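Long-range contact in acetyl-CoA acetyltransferase (Mycobacterium smegmatis, PDB 4EGV), which is a monomeric thiolase-like protein with the thiolase fold, probably an acyltransferase: residues H386-A391 with A403-N408. Sequence-based numbering, arbitrary orientation.
Sequences HGIAEA and ALVGAN
V405 rises from the strand toward the helix and divides its two methyls between I388 and A391. From its CB, which points at the helix, the branches part. CG1, anti to the backbone N (chi1 176°), runs to I388, where it meets the methylene CG1 of I388 at 4.0 Å; the isoleucine chain lies roughly perpendicular to the valine. CG2, anti to the carbonyl carbon, lies 3.9 Å from A391 CB and also approaches G387 O, at 4.2 Å. That oxygen accepts the helix bond from A391 N (2.8 Å), and the methyl packs loosely against it. G387 has no side chain and meets the valine through this carbonyl oxygen. One turn on, A391 CB also touches A403 CB, 4.2 Å away.

This is a helix laid along the last strand but one of the mixed sheet of the thiolase fold, between 414-421 and 337-342: helix 383-397 turns back into strand 402-409, and the short axes run antiparallel (178°), 8.8 Å apart. No hydrogen bond links the two segments. L404 points to the other face of the sheet, and the strand is held edgewise by backbone bonds from V405 to G418 and from L404 to A339 and D341. Q119 of helix 117-130 touches both I388 and V405, while I388 also reaches Y420 on the adjacent strand 414-421 and I22 on strand 20-29, farther across the sheet.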
# COMPACT_ATOMS: atom_id res chain seq x y z
N HIS A 386 -10.29 0.58 -4.00
CA HIS A 386 -10.77 -0.52 -4.80
C HIS A 386 -10.76 -1.87 -4.02
O HIS A 386 -11.68 -2.65 -4.14
CB HIS A 386 -9.93 -0.58 -6.08
CG HIS A 386 -10.13 0.61 -6.97
ND1 HIS A 386 -11.23 0.74 -7.79
CD2 HIS A 386 -9.40 1.74 -7.13
CE1 HIS A 386 -11.16 1.88 -8.43
NE2 HIS A 386 -10.06 2.50 -8.06
N GLY A 387 -9.70 -2.09 -3.25
CA GLY A 387 -9.59 -3.16 -2.29
C GLY A 387 -10.73 -3.23 -1.30
O GLY A 387 -11.36 -4.27 -1.16
N ILE A 388 -10.98 -2.11 -0.64
CA ILE A 388 -12.11 -1.96 0.26
C ILE A 388 -13.44 -2.24 -0.42
O ILE A 388 -14.31 -2.92 0.14
CB ILE A 388 -12.10 -0.59 0.97
CG1 ILE A 388 -10.81 -0.43 1.76
CG2 ILE A 388 -13.29 -0.43 1.88
CD1 ILE A 388 -10.55 0.95 2.37
N ALA A 389 -13.63 -1.70 -1.61
CA ALA A 389 -14.86 -1.94 -2.33
C ALA A 389 -15.03 -3.44 -2.63
O ALA A 389 -16.08 -3.98 -2.38
CB ALA A 389 -14.97 -1.09 -3.58
N GLU A 390 -13.99 -4.11 -3.10
CA GLU A 390 -14.05 -5.54 -3.39
C GLU A 390 -14.29 -6.39 -2.14
O GLU A 390 -15.05 -7.35 -2.19
CB GLU A 390 -12.81 -6.05 -4.14
CG GLU A 390 -12.70 -5.72 -5.59
CD GLU A 390 -13.97 -5.90 -6.44
OE1 GLU A 390 -14.91 -6.63 -6.03
OE2 GLU A 390 -14.01 -5.29 -7.54
N ALA A 391 -13.59 -6.03 -1.05
CA ALA A 391 -13.82 -6.60 0.29
C ALA A 391 -15.24 -6.52 0.73
O ALA A 391 -15.78 -7.50 1.16
CB ALA A 391 -12.95 -5.95 1.32
N ALA A 403 -12.90 -10.28 6.04
CA ALA A 403 -11.91 -9.83 4.98
C ALA A 403 -10.90 -8.77 5.47
O ALA A 403 -11.29 -7.74 6.01
CB ALA A 403 -12.62 -9.33 3.74
N LEU A 404 -9.62 -9.03 5.26
CA LEU A 404 -8.58 -8.11 5.67
C LEU A 404 -8.05 -7.27 4.49
O LEU A 404 -7.74 -7.80 3.41
CB LEU A 404 -7.46 -8.88 6.37
CG LEU A 404 -6.36 -8.11 7.08
CD1 LEU A 404 -5.92 -8.83 8.30
CD2 LEU A 404 -5.16 -7.87 6.17
N VAL A 405 -7.96 -5.96 4.69
CA VAL A 405 -7.36 -5.08 3.71
C VAL A 405 -6.11 -4.48 4.31
O VAL A 405 -6.15 -3.96 5.39
CB VAL A 405 -8.37 -3.96 3.25
CG1 VAL A 405 -7.76 -2.99 2.29
CG2 VAL A 405 -9.58 -4.58 2.60
N GLY A 406 -4.98 -4.53 3.61
CA GLY A 406 -3.78 -3.83 4.06
C GLY A 406 -3.36 -2.76 3.08
O GLY A 406 -3.25 -3.02 1.90
N ALA A 407 -3.09 -1.57 3.59
CA ALA A 407 -2.78 -0.40 2.74
C ALA A 407 -1.42 0.20 3.04
O ALA A 407 -1.20 0.68 4.11
CB ALA A 407 -3.88 0.67 2.90
N ASN A 408 -0.54 0.28 2.05
CA ASN A 408 0.81 0.84 2.10
C ASN A 408 0.96 2.15 1.29
O ASN A 408 0.38 2.24 0.29
CB ASN A 408 1.69 -0.22 1.47
CG ASN A 408 3.13 -0.03 1.73
OD1 ASN A 408 3.58 -0.30 2.79
ND2 ASN A 408 3.86 0.41 0.76